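Local coordinates for putative esterase (Bacteroides intestinalis DSM 17393, PDB 5VOL), which is a ferulic acid esterase of carbohydrate esterase family 1, which probably releases feruloyl groups from arabinoxylan, at residues C[213-218]-C[239-244]; C[156-161]-C[266-271]; C[194-199]-C[229-234]. All coordinates share one frame; numbering follows the deposited sequence.

In the fold
The chain has the alpha/beta-hydrolase fold, with a mixed central sheet flanked by helices. All three contacts lie around the end of the sheet that finishes with strand 244-246. Contact 1 joins strand 214-218 to the lead-in of that edge strand. Contact 2 packs the neighbouring strand 158-162 against helix 254-271. Contact 3 pairs helix 195-200 with helix 226-238. Centres of contacts 1 and 2, and of 1 and 3, are about 11 Å apart; those of 2 and 3 are about 19 Å apart. Contact 2 closes the longest loop, and contacts 1 and 3 interleave within it. Contacts 1 and 3 both also touch a second subunit, so both lie next to a subunit interface.

Contact 1 (C[213-218]-C[239-244]); sequences VAWFVD and AGVPCQ. With CA (calcium ion), chain B.
Q244 lies across F216 and joins its strand to 214-218 in parallel. Its CB stands over one face of the F216 ring, 3.9 Å from the centroid, in a CH-pi contact. CG continues near the rim, 4.0 Å from CD2 of F216. The chain then bends (chi2 -59°), which turns CD away from the ring. At the tip, OE1 of Q244 binds a calcium ion at 2.4 Å and also accepts a hydrogen bond from R246. NE2 donates to a water that is itself on the metal. D221, D222 and D249 of a second subunit bind the same ion, so this glutamine ties two copies together. Two backbone bonds fix the register: Q244 N to W215 O at 3.0 Å, and V217 N to Q244 O at 2.8 Å. C243 SG fits between W215 CB and V217 CG2, 3.7 Å from the former. Nearer the loop, P242 O lies at the edge of the W215 ring and takes bonds from two waters. W215 and V241 also rest on M236 of helix 226-238. On the other side of the strand, F216 stacks on Y160 and meets F267 of helix 254-271 edge-to-face.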
loop_
_atom_site.group_PDB
_atom_site.type_symbol
_atom_site.label_atom_id
_atom_site.label_comp_id
_atom_site.label_asym_id
_atom_site.label_seq_id
_atom_site.Cartn_x
_atom_site.Cartn_y
_atom_site.Cartn_z
ATOM N N VAL C 213 12.245 -14.248 -20.130
ATOM C CA VAL C 213 11.067 -13.415 -19.953
ATOM C C VAL C 213 10.852 -13.129 -18.462
ATOM O O VAL C 213 11.071 -13.996 -17.624
ATOM C CB VAL C 213 9.811 -14.103 -20.576
ATOM C CG1 VAL C 213 8.563 -13.254 -20.383
ATOM C CG2 VAL C 213 10.045 -14.376 -22.081
ATOM N N ALA C 214 10.440 -11.908 -18.135
ATOM C CA ALA C 214 10.082 -11.572 -16.762
ATOM C C ALA C 214 8.609 -11.894 -16.539
ATOM O O ALA C 214 7.780 -11.474 -17.337
ATOM C CB ALA C 214 10.352 -10.092 -16.476
ATOM N N TRP C 215 8.300 -12.614 -15.463
ATOM C CA TRP C 215 6.930 -13.066 -15.185
ATOM C C TRP C 215 6.368 -12.520 -13.873
ATOM O O TRP C 215 7.057 -12.499 -12.858
ATOM C CB TRP C 215 6.874 -14.596 -15.140
ATOM C CG TRP C 215 7.495 -15.280 -16.324
ATOM C CD1 TRP C 215 8.808 -15.607 -16.479
ATOM C CD2 TRP C 215 6.820 -15.756 -17.505
ATOM N NE1 TRP C 215 8.999 -16.250 -17.677
ATOM C CE2 TRP C 215 7.797 -16.350 -18.330
ATOM C CE3 TRP C 215 5.492 -15.733 -17.938
ATOM C CZ2 TRP C 215 7.491 -16.914 -19.578
ATOM C CZ3 TRP C 215 5.183 -16.302 -19.183
ATOM C CH2 TRP C 215 6.186 -16.875 -19.987
ATOM N N PHE C 216 5.109 -12.102 -13.896
ATOM C CA PHE C 216 4.422 -11.619 -12.695
ATOM C C PHE C 216 3.021 -12.236 -12.682
ATOM O O PHE C 216 2.251 -12.036 -13.616
ATOM C CB PHE C 216 4.359 -10.084 -12.698
ATOM C CG PHE C 216 4.175 -9.454 -11.334
ATOM C CD1 PHE C 216 3.027 -9.684 -10.582
ATOM C CD2 PHE C 216 5.150 -8.598 -10.819
ATOM C CE1 PHE C 216 2.849 -9.086 -9.335
ATOM C CE2 PHE C 216 4.986 -7.993 -9.576
ATOM C CZ PHE C 216 3.835 -8.241 -8.819
ATOM N N VAL C 217 2.709 -13.004 -11.644
ATOM C CA VAL C 217 1.404 -13.648 -11.505
ATOM C C VAL C 217 0.649 -13.078 -10.302
ATOM O O VAL C 217 1.156 -13.078 -9.173
ATOM C CB VAL C 217 1.565 -15.166 -11.370
ATOM C CG1 VAL C 217 0.217 -15.836 -11.105
ATOM C CG2 VAL C 217 2.232 -15.718 -12.646
ATOM N N ASP C 218 -0.570 -12.604 -10.547
ATOM C CA ASP C 218 -1.336 -11.834 -9.559
ATOM C C ASP C 218 -2.780 -12.335 -9.527
ATOM O O ASP C 218 -3.492 -12.155 -10.510
ATOM C CB ASP C 218 -1.278 -10.349 -9.939
ATOM C CG ASP C 218 -1.943 -9.433 -8.941
ATOM O OD1 ASP C 218 -2.256 -9.851 -7.804
ATOM O OD2 ASP C 218 -2.126 -8.251 -9.310
ATOM N N ALA C 239 10.876 -25.288 -11.468
ATOM C CA ALA C 239 11.653 -25.400 -12.689
ATOM C C ALA C 239 12.819 -24.408 -12.702
ATOM O O ALA C 239 13.619 -24.390 -13.636
ATOM C CB ALA C 239 10.761 -25.182 -13.900
ATOM N N GLY C 240 12.908 -23.576 -11.670
ATOM C CA GLY C 240 13.970 -22.586 -11.597
ATOM C C GLY C 240 13.791 -21.462 -12.599
ATOM O O GLY C 240 14.763 -20.958 -13.160
ATOM N N VAL C 241 12.538 -21.087 -12.843
ATOM C CA VAL C 241 12.213 -19.949 -13.692
ATOM C C VAL C 241 11.711 -18.808 -12.803
ATOM O O VAL C 241 10.643 -18.915 -12.200
ATOM C CB VAL C 241 11.137 -20.301 -14.749
ATOM C CG1 VAL C 241 10.930 -19.140 -15.710
ATOM C CG2 VAL C 241 11.533 -21.558 -15.512
ATOM N N PRO C 242 12.495 -17.725 -12.693
ATOM C CA PRO C 242 12.107 -16.611 -11.814
ATOM C C PRO C 242 10.724 -16.052 -12.147
ATOM O O PRO C 242 10.423 -15.793 -13.315
ATOM C CB PRO C 242 13.199 -15.571 -12.074
ATOM C CG PRO C 242 14.424 -16.415 -12.382
ATOM C CD PRO C 242 13.861 -17.555 -13.232
ATOM N N CYS C 243 9.908 -15.874 -11.115
ATOM C CA CYS C 243 8.524 -15.451 -11.268
ATOM C C CYS C 243 8.045 -14.774 -9.975
ATOM O O CYS C 243 8.264 -15.310 -8.898
ATOM C CB CYS C 243 7.645 -16.667 -11.598
ATOM S SG CYS C 243 5.929 -16.303 -12.020
ATOM N N GLN C 244 7.418 -13.602 -10.072
ATOM C CA GLN C 244 6.766 -13.015 -8.901
ATOM C C GLN C 244 5.352 -13.575 -8.780
ATOM O O GLN C 244 4.665 -13.747 -9.789
ATOM C CB GLN C 244 6.706 -11.487 -8.993
ATOM C CG GLN C 244 8.062 -10.792 -9.058
ATOM C CD GLN C 244 8.931 -11.087 -7.841
ATOM O OE1 GLN C 244 8.440 -11.131 -6.718
ATOM N NE2 GLN C 244 10.225 -11.296 -8.066
HETATM CA CA CA B . 9.148 -12.569 -4.883
HETATM O O HOH W 1 12.288 -15.642 -15.543
HETATM O O HOH W 2 10.630 -13.052 -13.720
HETATM O O HOH W 3 9.673 -14.420 -6.604
HETATM O O HOH W 4 11.494 -11.792 -5.188
#

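Contact 2 (C[156-161]-C[266-271]); sequences FCAVYA and PFVTRI
F267 and Y160 both place CG anti to their own backbone N (chi1 166° and -168°), which points both CG atoms into the interface of helix and strand; the rings meet there. I271 holds CG2 anti to its N, and this methyl reaches C157, just before the strand begins. The helical segment 266-271 runs almost antiparallel to strand 158-161, at 168°, the two segment axes 8.9 Å apart at closest. The rings do not stack. CD2 of F267 comes to the edge of the Y160 ring, near its plane, 3.8 Å from Y160 CD2. The next ring atom, F267 CE2, sits 3.8 Å from the carbonyl oxygen V159 O. A158 is the small residue at the middle. Its CB is 4.0 Å from F267 CE2 and equally 4.0 Å from I271 CG1, while V268 CG1 adds a looser touch. Within the helix, I271 CG1 lies over one face of the F267 ring, so the two residues form one apolar surface for the alanine. Further along, I271 CG2 is 3.6 Å from C157 O and also meets C157 SG. F216 of the next strand completes an aromatic cluster. V159 points from the opposite face of its strand and touches T146 of helix 140-151. The side-chain contacts are mainly apolar, with two backbone oxygens resting against carbon. The hydroxyl Y160 OH bonds to D218 and Q263. D218 also forms a salt bridge with R248, which would be expected to offset part of its buried charge. The chemistry thus divides: the helix is held on the sheet by hydrocarbon and sulfur, and the phenol's hydroxyl is tied down by partners beyond it.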
loop_
_atom_site.group_PDB
_atom_site.type_symbol
_atom_site.label_atom_id
_atom_site.label_comp_id
_atom_site.label_asym_id
_atom_site.label_seq_id
_atom_site.Cartn_x
_atom_site.Cartn_y
_atom_site.Cartn_z
ATOM N N PHE C 156 8.399 -11.003 -26.512
ATOM C CA PHE C 156 8.033 -10.296 -25.277
ATOM C C PHE C 156 9.106 -10.348 -24.194
ATOM O O PHE C 156 9.678 -11.405 -23.928
ATOM C CB PHE C 156 6.734 -10.870 -24.711
ATOM C CG PHE C 156 5.598 -10.849 -25.687
ATOM C CD1 PHE C 156 4.880 -9.682 -25.903
ATOM C CD2 PHE C 156 5.258 -11.992 -26.398
ATOM C CE1 PHE C 156 3.834 -9.649 -26.811
ATOM C CE2 PHE C 156 4.206 -11.969 -27.314
ATOM C CZ PHE C 156 3.494 -10.797 -27.518
ATOM N N CYS C 157 9.351 -9.209 -23.549
ATOM C CA CYS C 157 10.307 -9.161 -22.443
ATOM C C CYS C 157 9.646 -9.454 -21.101
ATOM O O CYS C 157 10.323 -9.855 -20.142
ATOM C CB CYS C 157 11.010 -7.792 -22.388
ATOM S SG CYS C 157 9.939 -6.387 -22.010
ATOM N N ALA C 158 8.325 -9.263 -21.028
ATOM C CA ALA C 158 7.614 -9.361 -19.757
ATOM C C ALA C 158 6.147 -9.770 -19.922
ATOM O O ALA C 158 5.485 -9.322 -20.850
ATOM C CB ALA C 158 7.695 -8.026 -19.016
ATOM N N VAL C 159 5.658 -10.578 -18.983
ATOM C CA VAL C 159 4.258 -10.997 -18.922
ATOM C C VAL C 159 3.674 -10.704 -17.536
ATOM O O VAL C 159 4.249 -11.095 -16.526
ATOM C CB VAL C 159 4.098 -12.507 -19.217
ATOM C CG1 VAL C 159 2.629 -12.939 -19.064
ATOM C CG2 VAL C 159 4.618 -12.846 -20.624
ATOM N N TYR C 160 2.529 -10.027 -17.496
ATOM C CA TYR C 160 1.821 -9.801 -16.239
ATOM C C TYR C 160 0.447 -10.464 -16.347
ATOM O O TYR C 160 -0.424 -9.976 -17.048
ATOM C CB TYR C 160 1.665 -8.306 -15.941
ATOM C CG TYR C 160 1.210 -8.003 -14.529
ATOM C CD1 TYR C 160 -0.108 -8.212 -14.133
ATOM C CD2 TYR C 160 2.105 -7.495 -13.590
ATOM C CE1 TYR C 160 -0.526 -7.933 -12.820
ATOM C CE2 TYR C 160 1.705 -7.212 -12.281
ATOM C CZ TYR C 160 0.394 -7.433 -11.905
ATOM O OH TYR C 160 0.016 -7.144 -10.614
ATOM N N ALA C 161 0.264 -11.563 -15.635
ATOM C CA ALA C 161 -0.939 -12.383 -15.726
ATOM C C ALA C 161 -1.893 -12.121 -14.554
ATOM O O ALA C 161 -1.546 -12.442 -13.422
ATOM C CB ALA C 161 -0.539 -13.850 -15.754
ATOM N N PRO C 266 4.134 -0.162 -13.601
ATOM C CA PRO C 266 5.533 0.044 -13.173
ATOM C C PRO C 266 6.427 -1.167 -13.434
ATOM O O PRO C 266 7.614 -1.004 -13.714
ATOM C CB PRO C 266 5.414 0.317 -11.654
ATOM C CG PRO C 266 4.033 0.919 -11.493
ATOM C CD PRO C 266 3.168 0.147 -12.529
ATOM N N PHE C 267 5.862 -2.368 -13.333
ATOM C CA PHE C 267 6.598 -3.603 -13.577
ATOM C C PHE C 267 7.155 -3.674 -14.999
ATOM O O PHE C 267 8.354 -3.866 -15.177
ATOM C CB PHE C 267 5.705 -4.815 -13.300
ATOM C CG PHE C 267 6.242 -6.117 -13.842
ATOM C CD1 PHE C 267 7.356 -6.730 -13.268
ATOM C CD2 PHE C 267 5.602 -6.753 -14.897
ATOM C CE1 PHE C 267 7.843 -7.936 -13.758
ATOM C CE2 PHE C 267 6.083 -7.970 -15.399
ATOM C CZ PHE C 267 7.203 -8.560 -14.826
ATOM N N VAL C 268 6.305 -3.528 -16.017
ATOM C CA VAL C 268 6.825 -3.607 -17.388
ATOM C C VAL C 268 7.776 -2.439 -17.667
ATOM O O VAL C 268 8.756 -2.583 -18.406
ATOM C CB VAL C 268 5.690 -3.650 -18.451
ATOM C CG1 VAL C 268 4.796 -4.850 -18.195
ATOM C CG2 VAL C 268 4.869 -2.386 -18.430
ATOM N N THR C 269 7.509 -1.287 -17.060
ATOM C CA THR C 269 8.395 -0.139 -17.231
ATOM C C THR C 269 9.806 -0.482 -16.759
ATOM O O THR C 269 10.787 -0.134 -17.414
ATOM C CB THR C 269 7.868 1.087 -16.483
ATOM O OG1 THR C 269 6.698 1.561 -17.150
ATOM C CG2 THR C 269 8.915 2.223 -16.447
ATOM N N ARG C 270 9.904 -1.186 -15.639
ATOM C CA ARG C 270 11.192 -1.666 -15.149
ATOM C C ARG C 270 11.880 -2.583 -16.157
ATOM O O ARG C 270 13.072 -2.428 -16.430
ATOM C CB ARG C 270 11.022 -2.399 -13.816
ATOM C CG ARG C 270 10.888 -1.458 -12.634
ATOM C CD ARG C 270 10.994 -2.179 -11.314
ATOM N NE ARG C 270 9.935 -3.155 -11.062
ATOM C CZ ARG C 270 8.769 -2.859 -10.498
ATOM N NH1 ARG C 270 8.485 -1.605 -10.157
ATOM N NH2 ARG C 270 7.880 -3.813 -10.286
ATOM N N ILE C 271 11.131 -3.537 -16.716
ATOM C CA ILE C 271 11.730 -4.504 -17.627
ATOM C C ILE C 271 12.130 -3.876 -18.968
ATOM O O ILE C 271 13.126 -4.283 -19.563
ATOM C CB ILE C 271 10.779 -5.706 -17.879
ATOM C CG1 ILE C 271 10.265 -6.257 -16.549
ATOM C CG2 ILE C 271 11.508 -6.812 -18.617
ATOM C CD1 ILE C 271 11.383 -6.648 -15.586
#

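Contact 3 (C[194-199]-C[229-234]); sequences SCVKYV and NIEFYQ
V196 and F232 have the nearest CA atoms of two helical segments that run nearly parallel, with segment axes 8.9 Å apart and 17° between their directions. In this alpha/beta-hydrolase fold, helix 226-238 packs on the central sheet, and helix 195-200 lies beside it. F232 takes part in contacts with C195, V196 and V199. Its CG is anti to the backbone N (chi1 173°), and the end of the side chain comes nearer the other helix. The ring meets C195 by its edge: CD1 lies 3.8 Å from C195 O, which sits in the plane of the ring. That oxygen also accepts a hydrogen bond from Q150 of helix 140-151. CE1 of F232 touches V199 CG2 at 4.0 Å, the two side chains crossing at about a right angle. V196 and F232 instead slide past each other in opposite directions, and V196 CG2 ends 4.0 Å from F232 CB. The same methyl is 3.9 Å from F232 N and packs on the backbone as well. At the outer margin, V196 CG1 touches the carboxylate of E231, whose other oxygen forms a salt bridge with R228. F232 also reaches V217 of strand 214-218, linking both helices to the sheet. An alanine in place of F232 would probably open a gap beside C195, V199 and V217, since the ring atoms that touch all three are lost. On another side of helix 226-238, Y233 and Q234 bond to D221 and D227 of a second subunit. The neighbouring helix has a capped start: S194 is its N-cap, and K197 N donates to S194 OG at 3.1 Å in an almost straight bond of 177°.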
loop_
_atom_site.group_PDB
_atom_site.type_symbol
_atom_site.label_atom_id
_atom_site.label_comp_id
_atom_site.label_asym_id
_atom_site.label_seq_id
_atom_site.Cartn_x
_atom_site.Cartn_y
_atom_site.Cartn_z
ATOM N N SER C 194 -2.519 -25.408 -22.304
ATOM C CA SER C 194 -2.378 -25.220 -20.868
ATOM C C SER C 194 -1.055 -24.534 -20.535
ATOM O O SER C 194 0.009 -24.959 -20.992
ATOM C CB SER C 194 -2.469 -26.556 -20.133
ATOM O OG SER C 194 -2.175 -26.398 -18.751
ATOM N N CYS C 195 -1.142 -23.452 -19.771
ATOM C CA CYS C 195 0.044 -22.702 -19.380
ATOM C C CYS C 195 0.825 -23.516 -18.374
ATOM O O CYS C 195 2.048 -23.483 -18.354
ATOM C CB CYS C 195 -0.343 -21.336 -18.800
ATOM S SG CYS C 195 -1.078 -20.225 -20.029
ATOM N N VAL C 196 0.098 -24.245 -17.537
ATOM C CA VAL C 196 0.699 -25.112 -16.542
ATOM C C VAL C 196 1.450 -26.253 -17.208
ATOM O O VAL C 196 2.638 -26.448 -16.948
ATOM C CB VAL C 196 -0.357 -25.669 -15.586
ATOM C CG1 VAL C 196 0.285 -26.615 -14.580
ATOM C CG2 VAL C 196 -1.083 -24.513 -14.866
ATOM N N LYS C 197 0.769 -26.988 -18.091
ATOM C CA LYS C 197 1.394 -28.113 -18.784
ATOM C C LYS C 197 2.653 -27.681 -19.519
ATOM O O LYS C 197 3.645 -28.407 -19.535
ATOM C CB LYS C 197 0.421 -28.771 -19.777
ATOM C CG LYS C 197 1.095 -29.836 -20.643
ATOM C CD LYS C 197 0.122 -30.564 -21.581
ATOM C CE LYS C 197 -0.215 -29.724 -22.805
ATOM N NZ LYS C 197 1.014 -29.299 -23.570
ATOM N N TYR C 198 2.611 -26.494 -20.118
ATOM C CA TYR C 198 3.730 -26.000 -20.906
ATOM C C TYR C 198 5.009 -25.929 -20.084
ATOM O O TYR C 198 6.093 -26.241 -20.576
ATOM C CB TYR C 198 3.418 -24.626 -21.485
ATOM C CG TYR C 198 4.382 -24.233 -22.569
ATOM C CD1 TYR C 198 5.567 -23.578 -22.271
ATOM C CD2 TYR C 198 4.115 -24.537 -23.897
ATOM C CE1 TYR C 198 6.459 -23.228 -23.269
ATOM C CE2 TYR C 198 4.997 -24.187 -24.897
ATOM C CZ TYR C 198 6.169 -23.536 -24.575
ATOM O OH TYR C 198 7.047 -23.182 -25.572
ATOM N N VAL C 199 4.877 -25.525 -18.823
ATOM C CA VAL C 199 6.028 -25.479 -17.926
ATOM C C VAL C 199 6.371 -26.871 -17.407
ATOM O O VAL C 199 7.533 -27.243 -17.366
ATOM C CB VAL C 199 5.782 -24.529 -16.729
ATOM C CG1 VAL C 199 7.015 -24.507 -15.798
ATOM C CG2 VAL C 199 5.450 -23.129 -17.247
ATOM N N ASN C 229 -3.503 -20.945 -10.802
ATOM C CA ASN C 229 -2.396 -19.984 -10.819
ATOM C C ASN C 229 -1.313 -20.444 -9.858
ATOM O O ASN C 229 -0.122 -20.248 -10.100
ATOM C CB ASN C 229 -2.885 -18.574 -10.476
ATOM C CG ASN C 229 -3.445 -17.862 -11.673
ATOM O OD1 ASN C 229 -2.695 -17.356 -12.510
ATOM N ND2 ASN C 229 -4.773 -17.865 -11.804
ATOM N N ILE C 230 -1.740 -21.080 -8.775
ATOM C CA ILE C 230 -0.815 -21.661 -7.824
ATOM C C ILE C 230 -0.008 -22.766 -8.493
ATOM O O ILE C 230 1.218 -22.836 -8.336
ATOM C CB ILE C 230 -1.557 -22.207 -6.581
ATOM C CG1 ILE C 230 -1.997 -21.044 -5.678
ATOM C CG2 ILE C 230 -0.675 -23.191 -5.833
ATOM C CD1 ILE C 230 -2.891 -21.452 -4.495
ATOM N N GLU C 231 -0.684 -23.629 -9.251
ATOM C CA GLU C 231 0.012 -24.707 -9.945
ATOM C C GLU C 231 1.011 -24.151 -10.944
ATOM O O GLU C 231 2.106 -24.689 -11.112
ATOM C CB GLU C 231 -0.976 -25.632 -10.680
ATOM C CG GLU C 231 -1.928 -26.387 -9.792
ATOM C CD GLU C 231 -2.977 -27.136 -10.618
ATOM O OE1 GLU C 231 -2.644 -27.600 -11.732
ATOM O OE2 GLU C 231 -4.128 -27.232 -10.166
ATOM N N PHE C 232 0.627 -23.091 -11.641
ATOM C CA PHE C 232 1.549 -22.467 -12.571
ATOM C C PHE C 232 2.779 -21.942 -11.829
ATOM O O PHE C 232 3.920 -22.172 -12.241
ATOM C CB PHE C 232 0.867 -21.329 -13.322
ATOM C CG PHE C 232 1.799 -20.538 -14.187
ATOM C CD1 PHE C 232 2.066 -20.933 -15.487
ATOM C CD2 PHE C 232 2.423 -19.399 -13.696
ATOM C CE1 PHE C 232 2.928 -20.203 -16.287
ATOM C CE2 PHE C 232 3.280 -18.664 -14.491
ATOM C CZ PHE C 232 3.535 -19.064 -15.783
ATOM N N TYR C 233 2.549 -21.232 -10.730
ATOM C CA TYR C 233 3.671 -20.668 -9.988
ATOM C C TYR C 233 4.576 -21.779 -9.448
ATOM O O TYR C 233 5.795 -21.728 -9.610
ATOM C CB TYR C 233 3.198 -19.769 -8.834
ATOM C CG TYR C 233 4.381 -19.232 -8.056
ATOM C CD1 TYR C 233 5.358 -18.463 -8.691
ATOM C CD2 TYR C 233 4.549 -19.529 -6.710
ATOM C CE1 TYR C 233 6.460 -17.991 -8.001
ATOM C CE2 TYR C 233 5.648 -19.057 -6.008
ATOM C CZ TYR C 233 6.597 -18.295 -6.661
ATOM O OH TYR C 233 7.690 -17.832 -5.965
ATOM N N GLN C 234 3.979 -22.782 -8.811
ATOM C CA GLN C 234 4.748 -23.908 -8.290
ATOM C C GLN C 234 5.589 -24.572 -9.392
ATOM O O GLN C 234 6.776 -24.844 -9.183
ATOM C CB GLN C 234 3.821 -24.918 -7.613
ATOM C CG GLN C 234 3.286 -24.403 -6.265
ATOM C CD GLN C 234 2.242 -25.305 -5.640
ATOM O OE1 GLN C 234 1.434 -25.931 -6.340
ATOM N NE2 GLN C 234 2.237 -25.365 -4.305
#